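Local coordinates for protein glycosyl hydrolase (PDB 5NDX) that probably hydrolyses O-glycosidic bonds, as a bacterial orthologue of human alpha-L-iduronidase in glycoside hydrolase family 39, at residues A439-R444 / R607-R612; L523-V528 / I561-F566; P190-L195 / D247-H252. The protein carries 2 engineered substitutions. All coordinates share one frame; numbering follows the deposited sequence.

Interaction 1. Residues A439-R444 / R607-R612; sequences AICLLR and RDAFGR. Unlike the reference sequence in segment 439-444: Ile440 (reference Leu). Unlike the reference sequence in segment 607-612: Arg607 (reference His). With SO4 (sulfate ion), chain G.
Ala439 and Ala609 mark the closest backbone approach, with Ala439 CA 6.0 Å from Ala609 CA, where an extended strand meets a type I beta turn from Asp608 to Gly611. No hydrogen bond crosses between the segments, and the contact is apolar. The methyls meet directly, Ala439 CB lying 3.6 Å from Ala609 CB. Cys441 follows two residues along the same strand face, and its SG touches the same methyl of Ala609. With chi1 at -46°, SG lies beside the backbone N and anti to the carbonyl carbon, which turns it to that methyl.

Phe610 comes over Ala439, the first residue of the segment. Ala439 CB sits over one face of the ring in a CH-pi contact, 4.0 Å from the ring centroid of Phe610 and only 20° off the ring normal. The ring end at CZ also lies near the backbone N of Ala439.

Strand 436-445 belongs to the large mixed beta sheet. The turn follows strand 601-607 of the C-terminal four-stranded antiparallel sheet, whose strand order is consistent with a fibronectin type III-like domain. The contact therefore joins two beta domains.

The turn is braced from within. Arg612 approaches Asp608 side-on, and both NE and NH2 bond OD2. The NE bond is 2.8 Å from Arg612 NE to Asp608 OD2, uses the syn lone pair and lies in the guanidinium plane. Asp608 OD1 accepts a hydrogen bond from the backbone N of Arg612, from above the carboxylate plane. Arg612 NH2 has a second carboxylate partner in Asp527.

At the far side, Arg607 holds a sulfate, probably from the crystallisation liquor. The bonds are 2.8 Å from Arg607 NH1 to O2 of the sulfate and 2.6 Å from Arg607 NH2 to its O3. Arg607 NH1 also bonds Gly611 O weakly.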
# COMPACT_ATOMS: atom_id res chain seq x y z
N ALA A 439 2.29 -15.97 -22.48
CA ALA A 439 0.92 -15.51 -22.24
C ALA A 439 0.95 -14.00 -21.96
O ALA A 439 1.86 -13.49 -21.28
CB ALA A 439 0.32 -16.25 -21.07
N ILE A 440 -0.02 -13.30 -22.56
CA ILE A 440 -0.18 -11.86 -22.40
C ILE A 440 -1.43 -11.63 -21.54
O ILE A 440 -2.51 -12.04 -21.96
CB ILE A 440 -0.33 -11.17 -23.75
CG1 ILE A 440 0.87 -11.51 -24.65
CG2 ILE A 440 -0.44 -9.64 -23.56
CD1 ILE A 440 0.66 -11.06 -26.11
N CYS A 441 -1.26 -11.01 -20.36
CA CYS A 441 -2.32 -10.66 -19.44
C CYS A 441 -2.39 -9.15 -19.36
O CYS A 441 -1.36 -8.52 -19.13
CB CYS A 441 -2.08 -11.20 -18.00
SG CYS A 441 -1.55 -12.93 -18.01
N LEU A 442 -3.58 -8.59 -19.61
CA LEU A 442 -3.79 -7.16 -19.58
C LEU A 442 -4.78 -6.82 -18.48
O LEU A 442 -5.93 -7.21 -18.55
CB LEU A 442 -4.34 -6.70 -20.92
CG LEU A 442 -3.54 -7.15 -22.14
CD1 LEU A 442 -4.37 -6.92 -23.40
CD2 LEU A 442 -2.18 -6.49 -22.24
N LEU A 443 -4.32 -6.13 -17.45
CA LEU A 443 -5.16 -5.69 -16.36
C LEU A 443 -5.39 -4.16 -16.48
O LEU A 443 -4.46 -3.43 -16.85
CB LEU A 443 -4.47 -5.98 -15.04
CG LEU A 443 -4.17 -7.43 -14.76
CD1 LEU A 443 -3.13 -7.54 -13.67
CD2 LEU A 443 -5.46 -8.09 -14.30
N ARG A 444 -6.60 -3.71 -16.14
CA ARG A 444 -7.00 -2.32 -16.35
C ARG A 444 -7.84 -1.81 -15.21
O ARG A 444 -8.79 -2.49 -14.74
CB ARG A 444 -7.82 -2.21 -17.65
CG ARG A 444 -8.48 -0.87 -17.99
CD ARG A 444 -7.50 0.26 -18.12
NE ARG A 444 -6.61 0.12 -19.25
CZ ARG A 444 -6.96 0.27 -20.54
NH1 ARG A 444 -8.20 0.53 -20.91
NH2 ARG A 444 -6.04 0.14 -21.48
N ARG A 607 -4.26 -20.69 -10.66
CA ARG A 607 -4.31 -20.84 -12.11
C ARG A 607 -3.24 -19.97 -12.74
O ARG A 607 -3.11 -18.81 -12.38
CB ARG A 607 -5.65 -20.45 -12.68
CG ARG A 607 -6.67 -21.56 -12.61
CD ARG A 607 -7.73 -21.45 -13.70
NE ARG A 607 -8.75 -22.44 -13.38
CZ ARG A 607 -8.72 -23.72 -13.74
NH1 ARG A 607 -7.76 -24.19 -14.53
NH2 ARG A 607 -9.69 -24.54 -13.34
N ASP A 608 -2.44 -20.54 -13.62
CA ASP A 608 -1.45 -19.77 -14.30
C ASP A 608 -2.09 -19.15 -15.55
O ASP A 608 -3.24 -19.44 -15.89
CB ASP A 608 -0.19 -20.57 -14.59
CG ASP A 608 -0.40 -21.70 -15.60
OD1 ASP A 608 -1.39 -21.72 -16.34
OD2 ASP A 608 0.50 -22.58 -15.62
N ALA A 609 -1.32 -18.35 -16.24
CA ALA A 609 -1.86 -17.64 -17.40
C ALA A 609 -2.07 -18.58 -18.61
O ALA A 609 -2.74 -18.20 -19.57
CB ALA A 609 -0.96 -16.46 -17.75
N PHE A 610 -1.58 -19.82 -18.55
CA PHE A 610 -1.83 -20.79 -19.59
C PHE A 610 -3.09 -21.62 -19.29
O PHE A 610 -3.32 -22.58 -19.95
CB PHE A 610 -0.57 -21.65 -19.82
CG PHE A 610 0.62 -20.83 -20.17
CD1 PHE A 610 1.37 -20.23 -19.19
CD2 PHE A 610 0.92 -20.55 -21.49
CE1 PHE A 610 2.44 -19.42 -19.50
CE2 PHE A 610 1.97 -19.72 -21.81
CZ PHE A 610 2.72 -19.16 -20.82
N GLY A 611 -3.89 -21.23 -18.30
CA GLY A 611 -5.07 -21.97 -17.91
C GLY A 611 -4.83 -23.22 -17.02
O GLY A 611 -5.78 -23.89 -16.70
N ARG A 612 -3.61 -23.51 -16.59
CA ARG A 612 -3.41 -24.71 -15.79
C ARG A 612 -3.71 -24.47 -14.31
O ARG A 612 -3.26 -23.49 -13.74
CB ARG A 612 -1.99 -25.24 -15.94
CG ARG A 612 -1.67 -25.64 -17.38
CD ARG A 612 -0.20 -26.02 -17.56
NE ARG A 612 0.64 -24.83 -17.36
CZ ARG A 612 1.74 -24.53 -18.04
NH1 ARG A 612 2.20 -25.31 -19.00
NH2 ARG A 612 2.44 -23.45 -17.71
S SO4 G . -9.45 -27.76 -14.36
O1 SO4 G . -9.86 -28.46 -15.61
O2 SO4 G . -8.27 -26.92 -14.63
O3 SO4 G . -10.57 -26.92 -13.88
O4 SO4 G . -9.11 -28.76 -13.32

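Interaction 2. Residues L523-V528 / I561-F566; sequences LVVPDV and ISPAIF
Pro563 brings the one ring to this contact, a puckered one, and Val525 CG1 lies against its CB-CG side. No aromatic ring or planar polar group carries the packing. Val525 CG1 is 3.8 Å from Pro563 CG and 4.0 Å from Pro563 CB. The two side chains slide past each other in opposite directions.

Ala564 fills the next position. Its CB faces the strand between Leu523 and Val525, with Ala564 CB 4.0 Å from Leu523 CD1 and 3.9 Å from Val525 CG1. Val525 CG2 reaches the same methyl. With chi1 at -60°, Val525 has CG1 anti to the carbonyl carbon and CG2 between the backbone N and the carbonyl carbon, and both branches meet Ala564. CG1 alone of the two also touches Pro563.

Leu523 and Val525 share one face of strand 518-526, while Val524 points away from the loop, as expected for an extended chain. This strand runs between strands 436-445 and 407-413 in the large mixed sheet. The loop 561-566 leads into strand 566-572 of the C-terminal antiparallel sheet and is consistent with the BC loop of a fibronectin type III-like domain. Ala564 lies in the left-handed helical region, phi 57° and psi 44°. This break from an extended course lets the consecutive Pro563 and Ala564 both direct CB at the strand instead of alternating.

No hydrogen bond crosses between the segments. The backbones stay well apart, with Leu523 CA 6.8 Å from Ala564 CA. Past the strand end, the carboxylate of Asp527 turns to other partners, and its OD2 forms a salt bridge with Arg437. Leu523 also touches Cys441, and Val525 touches Ala439, on the neighbouring strand.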
# COMPACT_ATOMS: atom_id res chain seq x y z
N LEU A 523 1.44 -8.06 -18.48
CA LEU A 523 2.30 -9.14 -18.06
C LEU A 523 2.48 -10.03 -19.25
O LEU A 523 1.48 -10.42 -19.88
CB LEU A 523 1.64 -9.93 -16.93
CG LEU A 523 1.24 -9.12 -15.69
CD1 LEU A 523 0.43 -9.97 -14.70
CD2 LEU A 523 2.45 -8.57 -15.02
N VAL A 524 3.73 -10.28 -19.60
CA VAL A 524 4.08 -11.22 -20.67
C VAL A 524 4.98 -12.29 -20.01
O VAL A 524 6.10 -11.98 -19.61
CB VAL A 524 4.82 -10.55 -21.79
CG1 VAL A 524 5.14 -11.56 -22.87
CG2 VAL A 524 3.98 -9.41 -22.40
N VAL A 525 4.45 -13.50 -19.84
CA VAL A 525 5.13 -14.48 -19.01
C VAL A 525 5.43 -15.76 -19.81
O VAL A 525 4.63 -16.16 -20.60
CB VAL A 525 4.35 -14.80 -17.73
CG1 VAL A 525 4.18 -13.55 -16.93
CG2 VAL A 525 2.99 -15.41 -18.01
N PRO A 526 6.61 -16.39 -19.58
CA PRO A 526 6.94 -17.61 -20.29
C PRO A 526 6.20 -18.81 -19.72
O PRO A 526 5.62 -18.74 -18.67
CB PRO A 526 8.45 -17.75 -20.08
CG PRO A 526 8.67 -17.12 -18.73
CD PRO A 526 7.72 -15.93 -18.74
N ASP A 527 6.19 -19.90 -20.47
CA ASP A 527 5.58 -21.15 -20.06
C ASP A 527 6.65 -21.97 -19.29
O ASP A 527 7.64 -22.38 -19.87
CB ASP A 527 5.10 -21.90 -21.31
CG ASP A 527 4.45 -23.23 -20.99
OD1 ASP A 527 4.28 -23.59 -19.83
OD2 ASP A 527 4.10 -23.94 -21.94
N VAL A 528 6.49 -22.17 -17.99
CA VAL A 528 7.50 -22.96 -17.26
C VAL A 528 7.27 -24.48 -17.44
O VAL A 528 7.99 -25.23 -16.91
CB VAL A 528 7.58 -22.60 -15.77
CG1 VAL A 528 7.86 -21.11 -15.60
CG2 VAL A 528 6.30 -23.03 -14.99
N ILE A 561 6.60 -17.72 -5.97
CA ILE A 561 6.77 -16.32 -6.45
C ILE A 561 6.53 -16.17 -7.96
O ILE A 561 6.73 -15.11 -8.52
CB ILE A 561 8.15 -15.69 -6.04
CG1 ILE A 561 8.03 -14.15 -5.91
CG2 ILE A 561 9.29 -16.11 -6.98
CD1 ILE A 561 6.73 -13.72 -5.27
N SER A 562 6.02 -17.20 -8.62
CA SER A 562 5.60 -17.10 -10.03
C SER A 562 4.71 -15.88 -10.35
O SER A 562 3.84 -15.50 -9.57
CB SER A 562 4.90 -18.37 -10.44
OG SER A 562 5.84 -19.41 -10.43
N PRO A 563 4.96 -15.22 -11.50
CA PRO A 563 4.15 -14.07 -11.93
C PRO A 563 2.86 -14.53 -12.57
O PRO A 563 2.78 -15.65 -13.04
CB PRO A 563 5.03 -13.42 -13.00
CG PRO A 563 5.75 -14.57 -13.60
CD PRO A 563 6.07 -15.47 -12.42
N ALA A 564 1.88 -13.63 -12.64
CA ALA A 564 0.64 -13.86 -13.40
C ALA A 564 -0.12 -15.12 -12.94
O ALA A 564 -0.59 -15.92 -13.76
CB ALA A 564 0.92 -13.92 -14.89
N ILE A 565 -0.20 -15.29 -11.62
CA ILE A 565 -1.03 -16.29 -10.98
C ILE A 565 -2.34 -15.69 -10.47
O ILE A 565 -2.33 -14.65 -9.81
CB ILE A 565 -0.31 -16.93 -9.79
CG1 ILE A 565 1.04 -17.52 -10.25
CG2 ILE A 565 -1.16 -18.05 -9.19
CD1 ILE A 565 0.96 -18.62 -11.33
N PHE A 566 -3.44 -16.36 -10.80
CA PHE A 566 -4.78 -15.99 -10.40
C PHE A 566 -5.44 -17.08 -9.56
O PHE A 566 -5.22 -18.27 -9.82
CB PHE A 566 -5.60 -15.80 -11.68
CG PHE A 566 -5.05 -14.75 -12.57
CD1 PHE A 566 -4.12 -15.06 -13.53
CD2 PHE A 566 -5.43 -13.42 -12.40
CE1 PHE A 566 -3.61 -14.08 -14.35
CE2 PHE A 566 -4.92 -12.44 -13.23
CZ PHE A 566 -4.00 -12.77 -14.19

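Interaction 3. Residues P190-L195 / D247-H252; sequences PIFRAL and DYLKEH
Tyr248 lays the phenol end of its side chain against the aliphatic part of Arg193. Arg193 CD is 3.2 Å from Tyr248 OH, and Arg193 CG is 3.6 Å from Tyr248 CZ. The two side chains cross at about a right angle, and the guanidinium and ring planes are turned 62° apart. This is contact with the methylene chain, and no hydrogen bond crosses between the segments. The guanidinium turns back to its own helix start: Arg193 NE bonds Leu188 O, and Pro190 CA lies over one face of the group.

Tyr248 has CG anti to the backbone N, chi1 178°, which carries the ring out toward helix 190-200. His252, one turn later, puts ND1 over one face of that ring, 3.3 Å above its plane and toward the rim. The same ND1 gives a weak bond to Tyr248 O. Deeper in, Phe192 CE1 is 4.4 Å from Tyr248 CD1, which comes at the edge of the phenylalanine ring. Phe192 CZ is 4.3 Å from Leu249 CD2. Putting an alanine at Tyr248 would probably open a gap between the helices and leave the methylenes of Arg193 and the ring of His252 without their packing partner.

The segment axes approach to 12.2 Å with a crossing angle of -37°, so the helices meet through long side chains and not through their backbones. Helices 190-200 and 235-252 follow successive strands of the TIM barrel, 179-184 and 216-219. The side chain of Phe192 is about 10 Å from that of Gln146, the predicted proton donor position, altered in this structure. Phe192 packs on both barrel strands and Leu249 on strand 216-219, while Ile191 and Ala194 face the preceding helix 155-171.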
# COMPACT_ATOMS: atom_id res chain seq x y z
N PRO A 190 11.67 24.10 11.41
CA PRO A 190 12.65 24.23 12.48
C PRO A 190 13.07 22.91 13.10
O PRO A 190 14.27 22.68 13.26
CB PRO A 190 11.92 25.11 13.50
CG PRO A 190 11.15 26.05 12.64
CD PRO A 190 10.62 25.14 11.54
N ILE A 191 12.09 22.07 13.43
CA ILE A 191 12.36 20.74 13.92
C ILE A 191 13.26 19.94 12.95
O ILE A 191 14.17 19.26 13.38
CB ILE A 191 11.06 19.94 14.16
CG1 ILE A 191 10.37 20.44 15.44
CG2 ILE A 191 11.37 18.46 14.37
CD1 ILE A 191 11.08 20.03 16.74
N PHE A 192 12.98 20.02 11.66
CA PHE A 192 13.75 19.26 10.69
C PHE A 192 15.18 19.75 10.71
O PHE A 192 16.08 18.96 10.87
CB PHE A 192 13.16 19.34 9.28
CG PHE A 192 14.03 18.68 8.25
CD1 PHE A 192 15.05 19.40 7.59
CD2 PHE A 192 13.82 17.35 7.90
CE1 PHE A 192 15.87 18.78 6.65
CE2 PHE A 192 14.65 16.73 6.97
CZ PHE A 192 15.67 17.44 6.34
N ARG A 193 15.38 21.05 10.56
CA ARG A 193 16.73 21.63 10.55
C ARG A 193 17.47 21.33 11.82
O ARG A 193 18.65 20.97 11.77
CB ARG A 193 16.68 23.13 10.29
CG ARG A 193 16.28 23.43 8.86
CD ARG A 193 16.43 24.90 8.48
NE ARG A 193 15.16 25.57 8.65
CZ ARG A 193 14.83 26.45 9.60
NH1 ARG A 193 13.59 26.95 9.61
NH2 ARG A 193 15.68 26.85 10.53
N ALA A 194 16.76 21.42 12.93
CA ALA A 194 17.37 21.11 14.23
C ALA A 194 17.83 19.67 14.35
O ALA A 194 18.90 19.41 14.90
CB ALA A 194 16.40 21.46 15.35
N LEU A 195 17.06 18.71 13.84
CA LEU A 195 17.45 17.31 14.04
C LEU A 195 18.66 16.98 13.18
O LEU A 195 19.55 16.23 13.56
CB LEU A 195 16.29 16.37 13.72
CG LEU A 195 16.21 14.92 14.24
CD1 LEU A 195 16.30 13.88 13.14
CD2 LEU A 195 17.14 14.56 15.38
N ASP A 247 19.06 19.16 -1.47
CA ASP A 247 20.00 20.28 -1.69
C ASP A 247 20.43 20.96 -0.38
O ASP A 247 21.58 21.30 -0.22
CB ASP A 247 19.41 21.36 -2.60
CG ASP A 247 19.31 20.92 -4.05
OD1 ASP A 247 20.04 20.00 -4.45
OD2 ASP A 247 18.49 21.51 -4.78
N TYR A 248 19.48 21.15 0.53
CA TYR A 248 19.75 21.66 1.83
C TYR A 248 20.74 20.78 2.58
O TYR A 248 21.67 21.29 3.22
CB TYR A 248 18.46 21.83 2.61
CG TYR A 248 18.68 22.31 4.01
CD1 TYR A 248 18.95 21.41 5.05
CD2 TYR A 248 18.60 23.69 4.32
CE1 TYR A 248 19.17 21.86 6.36
CE2 TYR A 248 18.82 24.15 5.63
CZ TYR A 248 19.12 23.24 6.64
OH TYR A 248 19.31 23.68 7.94
N LEU A 249 20.58 19.47 2.50
CA LEU A 249 21.51 18.56 3.13
C LEU A 249 22.88 18.58 2.46
O LEU A 249 23.88 18.51 3.17
CB LEU A 249 21.01 17.10 3.13
CG LEU A 249 19.69 16.84 3.86
CD1 LEU A 249 19.17 15.45 3.57
CD2 LEU A 249 19.84 17.03 5.35
N LYS A 250 22.93 18.62 1.13
CA LYS A 250 24.20 18.62 0.43
C LYS A 250 25.03 19.86 0.86
O LYS A 250 26.21 19.73 1.09
CB LYS A 250 24.04 18.59 -1.09
CG LYS A 250 23.64 17.25 -1.72
CD LYS A 250 23.66 17.34 -3.26
CE LYS A 250 23.01 16.14 -3.96
NZ LYS A 250 23.54 14.78 -3.62
N GLU A 251 24.38 21.01 0.99
CA GLU A 251 25.05 22.26 1.34
C GLU A 251 25.43 22.32 2.81
O GLU A 251 26.57 22.64 3.12
CB GLU A 251 24.16 23.45 1.00
CG GLU A 251 24.94 24.75 0.77
CD GLU A 251 24.11 25.98 1.11
OE1 GLU A 251 23.57 26.65 0.19
OE2 GLU A 251 23.97 26.26 2.32
N HIS A 252 24.50 22.01 3.70
CA HIS A 252 24.70 22.19 5.15
C HIS A 252 25.15 20.99 5.94
O HIS A 252 25.68 21.16 7.03
CB HIS A 252 23.42 22.69 5.79
CG HIS A 252 23.09 24.08 5.39
ND1 HIS A 252 22.00 24.39 4.62
CD2 HIS A 252 23.75 25.24 5.62
CE1 HIS A 252 21.98 25.70 4.41
NE2 HIS A 252 23.03 26.23 5.01

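In the fold
Interactions 1 and 2 form one interface. Their strands, 436-445 and 518-526, are neighbours in the large mixed sheet, and their loops come from the same C-terminal domain. The two contacts touch through the salt bridge between their segments, and Arg607 N probably bonds Phe566 O. Interaction 1 is the more buried and adds a ring over a methyl and a charged turn; interaction 2 is partly buried and relies on aliphatic groups alone. Interaction 3 lies on the opposite side of the chain's centre, its centre 49 Å from that of interaction 1. It pairs helices of the TIM barrel, running from buried Phe192 and Leu249 out to exposed Arg193.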